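Local coordinates for glycosylation Associate Protein 2 (Streptococcus agalactiae serotype V, PDB 6OYC) that probably takes part, together with its Gap partner proteins, in the glycosylation and accessory Sec export of streptococcal surface glycoproteins, at residues 452-457 against 499-504; 369-374 against 489-494; 385-390 against 512-517. All coordinates share one frame; numbering follows the deposited sequence.

Contact 1 of 3, residues 452-457 against 499-504; sequences TFALAY and GAWFTS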
ATOM      1  N   THR B 452       1.866  26.179  -4.170  1.00 55.93           N
ATOM      2  CA  THR B 452       3.277  26.523  -4.305  1.00 60.04           C
ATOM      3  C   THR B 452       4.093  25.246  -4.525  1.00 62.34           C
ATOM      4  O   THR B 452       3.800  24.213  -3.920  1.00 62.14           O
ATOM      5  CB  THR B 452       3.783  27.240  -3.046  1.00 62.52           C
ATOM      6  OG1 THR B 452       2.886  28.305  -2.696  1.00 63.19           O
ATOM      7  CG2 THR B 452       5.193  27.783  -3.248  1.00 61.91           C
ATOM      8  N   PHE B 453       5.127  25.306  -5.371  1.00 60.78           N
ATOM      9  CA  PHE B 453       5.959  24.139  -5.666  1.00 60.26           C
ATOM     10  C   PHE B 453       7.337  24.287  -5.034  1.00 59.55           C
ATOM     11  O   PHE B 453       8.056  25.249  -5.320  1.00 63.54           O
ATOM     12  CB  PHE B 453       6.115  23.919  -7.172  1.00 58.78           C
ATOM     13  CG  PHE B 453       4.860  23.473  -7.858  1.00 56.80           C
ATOM     14  CD1 PHE B 453       3.914  24.398  -8.266  1.00 59.89           C
ATOM     15  CD2 PHE B 453       4.626  22.129  -8.105  1.00 54.92           C
ATOM     16  CE1 PHE B 453       2.752  23.992  -8.907  1.00 62.51           C
ATOM     17  CE2 PHE B 453       3.464  21.717  -8.745  1.00 54.51           C
ATOM     18  CZ  PHE B 453       2.529  22.646  -9.146  1.00 55.37           C
ATOM     19  N   ALA B 454       7.706  23.329  -4.191  1.00 52.91           N
ATOM     20  CA  ALA B 454       9.075  23.172  -3.730  1.00 54.15           C
ATOM     21  C   ALA B 454       9.700  22.065  -4.559  1.00 58.31           C
ATOM     22  O   ALA B 454       9.258  20.914  -4.495  1.00 55.72           O
ATOM     23  CB  ALA B 454       9.133  22.827  -2.245  1.00 52.02           C
ATOM     24  N   LEU B 455      10.713  22.406  -5.339  1.00 58.56           N
ATOM     25  CA  LEU B 455      11.204  21.508  -6.369  1.00 57.86           C
ATOM     26  C   LEU B 455      12.716  21.404  -6.270  1.00 62.15           C
ATOM     27  O   LEU B 455      13.417  22.415  -6.352  1.00 65.97           O
ATOM     28  CB  LEU B 455      10.774  22.010  -7.742  1.00 55.74           C
ATOM     29  CG  LEU B 455      10.795  21.035  -8.899  1.00 55.47           C
ATOM     30  CD1 LEU B 455       9.725  21.474  -9.882  1.00 56.80           C
ATOM     31  CD2 LEU B 455      12.165  21.038  -9.547  1.00 64.86           C
ATOM     32  N   ALA B 456      13.213  20.190  -6.083  1.00 59.63           N
ATOM     33  CA  ALA B 456      14.627  19.896  -6.244  1.00 62.66           C
ATOM     34  C   ALA B 456      14.808  19.058  -7.500  1.00 65.10           C
ATOM     35  O   ALA B 456      14.008  18.158  -7.772  1.00 61.90           O
ATOM     36  CB  ALA B 456      15.187  19.161  -5.027  1.00 63.00           C
ATOM     37  N   TYR B 457      15.845  19.364  -8.278  1.00 67.53           N
ATOM     38  CA  TYR B 457      16.066  18.681  -9.542  1.00 64.17           C
ATOM     39  C   TYR B 457      17.557  18.526  -9.776  1.00 69.69           C
ATOM     40  O   TYR B 457      18.375  19.269  -9.232  1.00 74.10           O
ATOM     41  CB  TYR B 457      15.429  19.429 -10.724  1.00 68.08           C
ATOM     42  CG  TYR B 457      15.960  20.832 -10.901  1.00 73.50           C
ATOM     43  CD1 TYR B 457      15.494  21.874 -10.104  1.00 72.51           C
ATOM     44  CD2 TYR B 457      16.940  21.115 -11.847  1.00 72.66           C
ATOM     45  CE1 TYR B 457      15.978  23.156 -10.246  1.00 73.71           C
ATOM     46  CE2 TYR B 457      17.433  22.402 -12.002  1.00 75.31           C
ATOM     47  CZ  TYR B 457      16.944  23.418 -11.199  1.00 76.30           C
ATOM     48  OH  TYR B 457      17.414  24.702 -11.329  1.00 78.19           O
ATOM     49  N   GLY B 499      17.320  13.899   0.486  1.00 72.99           N
ATOM     50  CA  GLY B 499      16.523  13.624   1.670  1.00 67.73           C
ATOM     51  C   GLY B 499      16.480  14.800   2.625  1.00 66.64           C
ATOM     52  O   GLY B 499      15.401  15.250   3.017  1.00 66.55           O
ATOM     53  N   ALA B 500      17.656  15.324   2.994  1.00 69.02           N
ATOM     54  CA  ALA B 500      17.725  16.463   3.905  1.00 67.47           C
ATOM     55  C   ALA B 500      16.940  17.649   3.371  1.00 63.55           C
ATOM     56  O   ALA B 500      16.241  18.328   4.124  1.00 64.73           O
ATOM     57  CB  ALA B 500      19.184  16.852   4.149  1.00 69.21           C
ATOM     58  N   TRP B 501      17.031  17.905   2.068  1.00 63.90           N
ATOM     59  CA  TRP B 501      16.267  18.995   1.477  1.00 63.73           C
ATOM     60  C   TRP B 501      14.772  18.748   1.611  1.00 66.53           C
ATOM     61  O   TRP B 501      14.017  19.634   2.033  1.00 67.55           O
ATOM     62  CB  TRP B 501      16.646  19.166   0.006  1.00 64.89           C
ATOM     63  CG  TRP B 501      15.778  20.168  -0.687  1.00 67.73           C
ATOM     64  CD1 TRP B 501      15.971  21.515  -0.740  1.00 69.21           C
ATOM     65  CD2 TRP B 501      14.561  19.909  -1.402  1.00 68.07           C
ATOM     66  NE1 TRP B 501      14.960  22.112  -1.452  1.00 70.47           N
ATOM     67  CE2 TRP B 501      14.081  21.150  -1.869  1.00 68.95           C
ATOM     68  CE3 TRP B 501      13.835  18.751  -1.698  1.00 64.31           C
ATOM     69  CZ2 TRP B 501      12.907  21.265  -2.620  1.00 64.52           C
ATOM     70  CZ3 TRP B 501      12.670  18.870  -2.443  1.00 63.39           C
ATOM     71  CH2 TRP B 501      12.218  20.117  -2.892  1.00 61.32           C
ATOM     72  N   PHE B 502      14.328  17.542   1.241  1.00 66.37           N
ATOM     73  CA  PHE B 502      12.909  17.198   1.285  1.00 64.36           C
ATOM     74  C   PHE B 502      12.351  17.355   2.693  1.00 60.82           C
ATOM     75  O   PHE B 502      11.305  17.984   2.892  1.00 59.30           O
ATOM     76  CB  PHE B 502      12.719  15.767   0.777  1.00 60.58           C
ATOM     77  CG  PHE B 502      11.280  15.305   0.718  1.00 56.04           C
ATOM     78  CD1 PHE B 502      10.521  15.496  -0.434  1.00 54.81           C
ATOM     79  CD2 PHE B 502      10.706  14.628   1.789  1.00 54.45           C
ATOM     80  CE1 PHE B 502       9.199  15.049  -0.504  1.00 51.93           C
ATOM     81  CE2 PHE B 502       9.391  14.176   1.729  1.00 51.58           C
ATOM     82  CZ  PHE B 502       8.636  14.387   0.583  1.00 52.26           C
ATOM     83  N   THR B 503      13.041  16.793   3.686  1.00 59.85           N
ATOM     84  CA  THR B 503      12.544  16.910   5.049  1.00 62.52           C
ATOM     85  C   THR B 503      12.670  18.339   5.571  1.00 69.22           C
ATOM     86  O   THR B 503      11.820  18.787   6.350  1.00 67.97           O
ATOM     87  CB  THR B 503      13.273  15.931   5.977  1.00 63.47           C
ATOM     88  OG1 THR B 503      12.875  16.186   7.329  1.00 75.88           O
ATOM     89  CG2 THR B 503      14.777  16.085   5.881  1.00 59.88           C
ATOM     90  N   SER B 504      13.710  19.070   5.148  1.00 68.01           N
ATOM     91  CA  SER B 504      13.852  20.468   5.547  1.00 69.61           C
ATOM     92  C   SER B 504      12.750  21.321   4.936  1.00 70.79           C
ATOM     93  O   SER B 504      12.139  22.154   5.619  1.00 70.96           O
ATOM     94  CB  SER B 504      15.228  21.001   5.139  1.00 71.42           C
ATOM     95  OG  SER B 504      15.201  22.406   4.940  1.00 77.08           O
TER

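Contact 2 of 3, residues 369-374 against 489-494; sequences GLSMGT and GRHGDC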
ATOM      1  N   GLY B 369       6.568  13.740  -2.994  1.00 45.30           N
ATOM      2  CA  GLY B 369       7.185  12.496  -3.424  1.00 44.04           C
ATOM      3  C   GLY B 369       8.543  12.741  -4.049  1.00 48.79           C
ATOM      4  O   GLY B 369       8.960  13.878  -4.290  1.00 50.07           O
ATOM      5  N   LEU B 370       9.236  11.638  -4.308  1.00 46.84           N
ATOM      6  CA  LEU B 370      10.525  11.640  -4.981  1.00 47.37           C
ATOM      7  C   LEU B 370      10.471  10.696  -6.180  1.00 49.44           C
ATOM      8  O   LEU B 370       9.799   9.659  -6.144  1.00 51.23           O
ATOM      9  CB  LEU B 370      11.641  11.246  -4.002  1.00 48.04           C
ATOM     10  CG  LEU B 370      11.676  12.204  -2.800  1.00 52.14           C
ATOM     11  CD1 LEU B 370      12.260  11.549  -1.578  1.00 53.84           C
ATOM     12  CD2 LEU B 370      12.440  13.491  -3.126  1.00 52.63           C
ATOM     13  N   SER B 371      11.170  11.084  -7.253  1.00 49.17           N
ATOM     14  CA  SER B 371      11.171  10.390  -8.541  1.00 47.09           C
ATOM     15  C   SER B 371       9.767   9.985  -8.986  1.00 46.35           C
ATOM     16  O   SER B 371       9.005  10.839  -9.441  1.00 46.00           O
ATOM     17  CB  SER B 371      12.097   9.172  -8.503  1.00 54.56           C
ATOM     18  OG  SER B 371      13.460   9.551  -8.628  1.00 57.94           O
ATOM     19  N   MET B 372       9.413   8.695  -8.878  1.00 47.33           N
ATOM     20  CA  MET B 372       8.104   8.246  -9.355  1.00 41.97           C
ATOM     21  C   MET B 372       6.975   8.883  -8.562  1.00 42.21           C
ATOM     22  O   MET B 372       5.886   9.122  -9.106  1.00 41.79           O
ATOM     23  CB  MET B 372       7.996   6.717  -9.279  1.00 41.36           C
ATOM     24  CG  MET B 372       6.621   6.190  -9.687  1.00 38.26           C
ATOM     25  SD  MET B 372       6.464   4.381  -9.798  1.00 42.87           S
ATOM     26  CE  MET B 372       6.036   3.965  -8.082  1.00 36.10           C
ATOM     27  N   GLY B 373       7.210   9.151  -7.274  1.00 43.24           N
ATOM     28  CA  GLY B 373       6.224   9.858  -6.483  1.00 42.34           C
ATOM     29  C   GLY B 373       5.915  11.241  -7.021  1.00 41.93           C
ATOM     30  O   GLY B 373       4.783  11.719  -6.892  1.00 41.80           O
ATOM     31  N   THR B 374       6.903  11.897  -7.640  1.00 42.08           N
ATOM     32  CA  THR B 374       6.675  13.246  -8.153  1.00 41.29           C
ATOM     33  C   THR B 374       5.633  13.243  -9.254  1.00 41.32           C
ATOM     34  O   THR B 374       4.894  14.222  -9.413  1.00 45.32           O
ATOM     35  CB  THR B 374       7.977  13.866  -8.671  1.00 44.10           C
ATOM     36  OG1 THR B 374       8.303  13.305  -9.950  1.00 46.39           O
ATOM     37  CG2 THR B 374       9.128  13.634  -7.697  1.00 45.03           C
ATOM     38  N   GLY B 489      24.978  16.864 -11.036  1.00103.57           N
ATOM     39  CA  GLY B 489      25.106  15.421 -11.073  1.00106.06           C
ATOM     40  C   GLY B 489      23.953  14.777 -11.824  1.00106.73           C
ATOM     41  O   GLY B 489      22.960  15.413 -12.174  1.00102.44           O
ATOM     42  N   ARG B 490      24.121  13.477 -12.078  1.00106.33           N
ATOM     43  CA  ARG B 490      23.092  12.693 -12.745  1.00100.91           C
ATOM     44  C   ARG B 490      21.988  12.337 -11.749  1.00 98.44           C
ATOM     45  O   ARG B 490      22.079  12.628 -10.553  1.00 96.86           O
ATOM     46  CB  ARG B 490      23.706  11.447 -13.384  1.00101.45           C
ATOM     47  CG  ARG B 490      24.378  11.715 -14.722  1.00103.92           C
ATOM     48  CD  ARG B 490      25.735  11.032 -14.801  1.00105.77           C
ATOM     49  NE  ARG B 490      26.604  11.422 -13.693  1.00105.87           N
ATOM     50  CZ  ARG B 490      27.347  12.526 -13.669  1.00106.14           C
ATOM     51  NH1 ARG B 490      27.341  13.362 -14.699  1.00103.64           N
ATOM     52  NH2 ARG B 490      28.104  12.796 -12.612  1.00106.27           N
ATOM     53  N   HIS B 491      20.930  11.685 -12.248  1.00 96.34           N
ATOM     54  CA  HIS B 491      19.725  11.445 -11.452  1.00 90.62           C
ATOM     55  C   HIS B 491      20.002  10.727 -10.134  1.00 89.94           C
ATOM     56  O   HIS B 491      19.190  10.825  -9.210  1.00 88.21           O
ATOM     57  CB  HIS B 491      18.713  10.642 -12.273  1.00 89.30           C
ATOM     58  CG  HIS B 491      17.345  10.567 -11.665  1.00 84.20           C
ATOM     59  ND1 HIS B 491      16.421  11.584 -11.778  1.00 81.90           N
ATOM     60  CD2 HIS B 491      16.734   9.582 -10.961  1.00 79.12           C
ATOM     61  CE1 HIS B 491      15.304  11.235 -11.162  1.00 73.40           C
ATOM     62  NE2 HIS B 491      15.469  10.026 -10.655  1.00 71.38           N
ATOM     63  N   GLY B 492      21.129  10.028 -10.011  1.00 95.53           N
ATOM     64  CA  GLY B 492      21.372   9.211  -8.835  1.00 93.97           C
ATOM     65  C   GLY B 492      22.287   9.787  -7.770  1.00 95.67           C
ATOM     66  O   GLY B 492      22.444   9.178  -6.708  1.00 95.00           O
ATOM     67  N   ASP B 493      22.893  10.946  -8.021  1.00 98.80           N
ATOM     68  CA  ASP B 493      23.838  11.528  -7.076  1.00 98.99           C
ATOM     69  C   ASP B 493      23.156  12.510  -6.125  1.00 99.23           C
ATOM     70  O   ASP B 493      21.980  12.861  -6.272  1.00 91.95           O
ATOM     71  CB  ASP B 493      24.975  12.237  -7.805  1.00 98.76           C
ATOM     72  CG  ASP B 493      25.507  11.441  -8.956  1.00 99.82           C
ATOM     73  OD1 ASP B 493      26.344  10.548  -8.716  1.00105.51           O
ATOM     74  OD2 ASP B 493      25.092  11.710 -10.101  1.00101.85           O
ATOM     75  N   CYS B 494      23.934  12.969  -5.140  1.00100.56           N
ATOM     76  CA  CYS B 494      23.452  13.897  -4.118  1.00 97.05           C
ATOM     77  C   CYS B 494      22.179  13.375  -3.460  1.00 93.17           C
ATOM     78  O   CYS B 494      21.329  14.145  -3.004  1.00 90.68           O
ATOM     79  CB  CYS B 494      23.237  15.299  -4.703  1.00 95.12           C
ATOM     80  SG  CYS B 494      24.750  16.089  -5.317  1.00103.61           S
TER

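Contact 3 of 3, residues 385-390 against 512-517; sequences NPHAII and NDFGRK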
ATOM      1  N   ASN B 385      -5.886  20.816  -6.322  1.00 51.11           N
ATOM      2  CA  ASN B 385      -5.536  22.196  -5.994  1.00 53.78           C
ATOM      3  C   ASN B 385      -4.944  22.282  -4.578  1.00 50.64           C
ATOM      4  O   ASN B 385      -5.498  22.972  -3.720  1.00 54.95           O
ATOM      5  CB  ASN B 385      -6.743  23.119  -6.139  1.00 58.07           C
ATOM      6  CG  ASN B 385      -6.353  24.581  -6.290  1.00 60.55           C
ATOM      7  OD1 ASN B 385      -5.242  24.988  -5.956  1.00 60.72           O
ATOM      8  ND2 ASN B 385      -7.278  25.381  -6.801  1.00 62.97           N
ATOM      9  N   PRO B 386      -3.854  21.572  -4.310  1.00 52.78           N
ATOM     10  CA  PRO B 386      -3.324  21.539  -2.943  1.00 54.36           C
ATOM     11  C   PRO B 386      -2.641  22.848  -2.573  1.00 57.53           C
ATOM     12  O   PRO B 386      -2.306  23.689  -3.412  1.00 57.59           O
ATOM     13  CB  PRO B 386      -2.321  20.386  -2.986  1.00 52.09           C
ATOM     14  CG  PRO B 386      -1.820  20.407  -4.397  1.00 50.09           C
ATOM     15  CD  PRO B 386      -3.021  20.784  -5.235  1.00 52.12           C
ATOM     16  N   HIS B 387      -2.411  22.997  -1.272  1.00 56.30           N
ATOM     17  CA  HIS B 387      -1.636  24.127  -0.788  1.00 56.91           C
ATOM     18  C   HIS B 387      -0.204  24.084  -1.308  1.00 57.82           C
ATOM     19  O   HIS B 387       0.353  25.112  -1.709  1.00 61.96           O
ATOM     20  CB  HIS B 387      -1.630  24.137   0.732  1.00 53.93           C
ATOM     21  CG  HIS B 387      -0.825  25.253   1.307  1.00 61.59           C
ATOM     22  ND1 HIS B 387      -1.230  26.568   1.238  1.00 63.21           N
ATOM     23  CD2 HIS B 387       0.374  25.258   1.936  1.00 60.59           C
ATOM     24  CE1 HIS B 387      -0.323  27.334   1.817  1.00 65.18           C
ATOM     25  NE2 HIS B 387       0.661  26.565   2.248  1.00 62.51           N
ATOM     26  N   ALA B 388       0.412  22.908  -1.300  1.00 57.68           N
ATOM     27  CA  ALA B 388       1.817  22.795  -1.644  1.00 52.20           C
ATOM     28  C   ALA B 388       2.102  21.425  -2.248  1.00 51.51           C
ATOM     29  O   ALA B 388       1.454  20.428  -1.919  1.00 49.30           O
ATOM     30  CB  ALA B 388       2.699  23.025  -0.416  1.00 50.00           C
ATOM     31  N   ILE B 389       3.096  21.397  -3.130  1.00 52.68           N
ATOM     32  CA  ILE B 389       3.602  20.186  -3.748  1.00 45.09           C
ATOM     33  C   ILE B 389       5.111  20.213  -3.565  1.00 49.29           C
ATOM     34  O   ILE B 389       5.794  21.046  -4.169  1.00 54.31           O
ATOM     35  CB  ILE B 389       3.220  20.099  -5.227  1.00 47.14           C
ATOM     36  CG1 ILE B 389       1.720  19.848  -5.350  1.00 47.12           C
ATOM     37  CG2 ILE B 389       4.033  19.028  -5.940  1.00 43.44           C
ATOM     38  CD1 ILE B 389       1.233  19.872  -6.767  1.00 49.56           C
ATOM     39  N   ILE B 390       5.624  19.342  -2.705  1.00 46.63           N
ATOM     40  CA  ILE B 390       7.055  19.234  -2.439  1.00 47.50           C
ATOM     41  C   ILE B 390       7.566  18.027  -3.212  1.00 50.28           C
ATOM     42  O   ILE B 390       7.214  16.885  -2.902  1.00 48.60           O
ATOM     43  CB  ILE B 390       7.346  19.088  -0.941  1.00 47.73           C
ATOM     44  CG1 ILE B 390       6.749  20.251  -0.152  1.00 48.53           C
ATOM     45  CG2 ILE B 390       8.837  18.950  -0.691  1.00 49.97           C
ATOM     46  CD1 ILE B 390       6.868  20.085   1.353  1.00 53.46           C
ATOM     47  N   ASN B 512       6.035  27.803   8.773  1.00 62.60           N
ATOM     48  CA  ASN B 512       5.635  29.063   8.159  1.00 60.22           C
ATOM     49  C   ASN B 512       4.127  29.153   7.965  1.00 62.50           C
ATOM     50  O   ASN B 512       3.532  30.217   8.177  1.00 63.09           O
ATOM     51  CB  ASN B 512       6.340  29.234   6.811  1.00 63.82           C
ATOM     52  CG  ASN B 512       7.816  29.517   6.951  1.00 60.26           C
ATOM     53  OD1 ASN B 512       8.305  29.837   8.035  1.00 61.02           O
ATOM     54  ND2 ASN B 512       8.540  29.397   5.851  1.00 64.68           N
ATOM     55  N   ASP B 513       3.489  28.061   7.538  1.00 58.61           N
ATOM     56  CA  ASP B 513       2.124  28.134   7.032  1.00 57.24           C
ATOM     57  C   ASP B 513       1.088  27.477   7.929  1.00 54.39           C
ATOM     58  O   ASP B 513      -0.109  27.638   7.670  1.00 59.97           O
ATOM     59  CB  ASP B 513       2.028  27.505   5.628  1.00 61.35           C
ATOM     60  CG  ASP B 513       3.087  28.037   4.656  1.00 65.74           C
ATOM     61  OD1 ASP B 513       3.806  28.989   5.008  1.00 68.08           O
ATOM     62  OD2 ASP B 513       3.210  27.491   3.536  1.00 64.87           O
ATOM     63  N   PHE B 514       1.497  26.744   8.969  1.00 57.34           N
ATOM     64  CA  PHE B 514       0.528  26.051   9.811  1.00 58.14           C
ATOM     65  C   PHE B 514       0.880  26.135  11.290  1.00 58.71           C
ATOM     66  O   PHE B 514       0.192  25.517  12.116  1.00 57.32           O
ATOM     67  CB  PHE B 514       0.387  24.583   9.350  1.00 58.62           C
ATOM     68  CG  PHE B 514      -0.091  24.459   7.923  1.00 51.67           C
ATOM     69  CD1 PHE B 514      -1.443  24.524   7.625  1.00 53.71           C
ATOM     70  CD2 PHE B 514       0.813  24.346   6.881  1.00 48.66           C
ATOM     71  CE1 PHE B 514      -1.883  24.447   6.322  1.00 54.65           C
ATOM     72  CE2 PHE B 514       0.379  24.273   5.571  1.00 49.85           C
ATOM     73  CZ  PHE B 514      -0.961  24.322   5.288  1.00 52.64           C
ATOM     74  N   GLY B 515       1.910  26.894  11.649  1.00 58.60           N
ATOM     75  CA  GLY B 515       2.213  27.147  13.037  1.00 62.63           C
ATOM     76  C   GLY B 515       2.934  26.029  13.734  1.00 61.17           C
ATOM     77  O   GLY B 515       3.059  26.056  14.963  1.00 63.18           O
ATOM     78  N   ARG B 516       3.426  25.054  12.994  1.00 61.16           N
ATOM     79  CA  ARG B 516       4.000  23.864  13.597  1.00 67.14           C
ATOM     80  C   ARG B 516       5.463  24.148  13.916  1.00 70.43           C
ATOM     81  O   ARG B 516       6.305  24.246  13.018  1.00 69.72           O
ATOM     82  CB  ARG B 516       3.792  22.665  12.677  1.00 63.34           C
ATOM     83  CG  ARG B 516       2.310  22.264  12.614  1.00 60.62           C
ATOM     84  CD  ARG B 516       2.007  21.239  11.522  1.00 59.45           C
ATOM     85  NE  ARG B 516       0.678  20.633  11.675  1.00 55.85           N
ATOM     86  CZ  ARG B 516       0.391  19.669  12.549  1.00 52.08           C
ATOM     87  NH1 ARG B 516       1.334  19.205  13.361  1.00 49.33           N
ATOM     88  NH2 ARG B 516      -0.839  19.172  12.617  1.00 47.63           N
ATOM     89  N   LYS B 517       5.749  24.311  15.203  1.00 77.10           N
ATOM     90  CA  LYS B 517       7.083  24.683  15.652  1.00 80.41           C
ATOM     91  C   LYS B 517       8.022  23.486  15.565  1.00 83.08           C
ATOM     92  O   LYS B 517       7.685  22.383  16.001  1.00 86.71           O
ATOM     93  CB  LYS B 517       7.002  25.222  17.086  1.00 84.21           C
ATOM     94  CG  LYS B 517       8.166  24.869  18.008  1.00 88.83           C
ATOM     95  CD  LYS B 517       8.046  25.571  19.370  1.00 90.38           C
ATOM     96  CE  LYS B 517       8.324  27.074  19.270  1.00 87.22           C
ATOM     97  NZ  LYS B 517       8.074  27.793  20.559  1.00 86.89           N
TER

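Contact 1 of 3, residues 452-457 against 499-504
A456 and A454 of strand 452-458 receive the indole of W501 from helix 495-514, which runs nearly antiparallel to the strand (176° between the short axes) at an axis distance of 9.7 Å. From its CB the W501 side chain heads for the strand: CG anti to the backbone N (chi1 173°) sends the indole that way, and the second torsion turns its six-membered ring to the front. CD2 and CE2, where the two rings fuse, already lie under the A456 methyl, slightly farther from it than CE3 and CZ3. One atom further out, CE3 is 3.6 Å from A456 CB, and CZ3 sits equally near it. This methyl rests over one face, 3.5 Å from the centroid of the six-membered ring and only 7° off the normal, a clear CH-pi contact. On the other flank of the ring CZ2 is 3.6 Å from A456 N, with A454 CB at 4.1 Å. The tip, CH2, pushes farthest in: it comes to 3.3 Å from A456 N and 3.5 Å from A454 O, the carbonyl oxygen lying at the ring edge near its plane.

Around this pair W501 also touches R485 and W487 of strand 482-487, while the next residue, F502, leans on S368, L370 and I390 of two other strands. The helix thus covers one side of the parallel part of the sheet, as in alpha/beta-hydrolase folds. No hydrogen bond joins the two segments; the contact is dispersive, with 156 Å² buried in all. Because both strand residues facing the helix carry only a methyl, the broad indole can reach the peptide backbone itself, and its aryl C-H edge may add a slight electrostatic attraction to the A454 carbonyl.

Contact 2 of 3, residues 369-374 against 489-494
S371 stands at the strained turn between strand 365-370 and helix 372-381 (phi 45°, psi -105°), its CA 9.1 Å from that of H491, which lies in a type I turn running from R490 to D493. The G369-x-S371-x-G373 arrangement fits the nucleophile elbow of the alpha/beta-hydrolase fold, and S371, H491 and D461 have the geometry of a Ser-His-Asp triad, consistent with a hydrolase-like or acyl-transfer site. Across the contact a single polar bond does the work: S371 OG and H491 NE2 are 2.9 Å apart, the hydroxyl oxygen meeting the imidazole at its edge, near the ring plane. H491 extends with CG anti to its backbone N (chi1 -169°), which carries NE2 away from its own turn and out to the serine. The far nitrogen, ND1, is hydrogen-bonded to D461 OD2, so both ring nitrogens are held and the rotation of the ring is fixed. The turn carrying H491 is anchored too: its backbone N binds D462 OD2 and its carbonyl binds K393 NZ. At the elbow G369 and G373 pack backbone to backbone, with no side chain between them. The S371 carbonyl oxygen accepts two bonds from T374, one from N at 3.0 Å and a short one from OG1 at 2.6 Å, the hydroxyl lying in the carbonyl plane.

Contact 3 of 3, residues 385-390 against 512-517
A histidine-carboxylate hydrogen bond, backed by an edge-to-face aromatic pair, fastens H387, just ahead of strand 388-392, to D513 and F514 near the C-terminal end of helix 495-514. H387 NE2 donates to D513 OD2 over 3.0 Å, and at 175° the bond is almost straight. The carboxylate oxygen lies in the plane of the imidazole; seen from the aspartate, the donor comes on the anti side of OD2 and is tilted out of the carboxylate plane. Beside this bond F514 turns the edge of its phenyl ring to one face of the imidazole, the planes standing 79° apart and the centroids 5.2 Å. CZ leads, 3.7 Å from H387 CD2, with CE2 next to it. H387 reaches both partners because its CG is anti to the backbone N (chi1 179°), projecting the ring outward from the strand. ND1 on the other side of that ring bonds D363 OD1, so the imidazole bridges two carboxylates; such surroundings would probably stabilise a positive charge on it. D513 is exposed, and the contact lies at the protein surface. Inward from it, A388 and F514 share M509 of the same helix, and I390 touches Y506, while A388 and I390 pair through their backbones with L367 of strand 365-370 and I389 with T452 and A454 of strand 452-458.

Well into the chain come 369-374, 385-390 and 452-457, each on or at the end of one of three neighbouring strands of the mixed sheet. The chain returns through 489-494, 499-504 and 512-517, the loop before helix 495-514 and two levels of that helix. Contact 2 closes first, at 489-494; contact 1 follows, and contact 3 closes last, so the loop of contact 1 lies wholly within that of contact 3, whereas contact 2 crosses both. F502 of contact 1 also meets G369 of contact 2. Contacts 1 and 3 tie the last helix to the sheet, and contact 2 ties the loop before it to the putative nucleophile elbow.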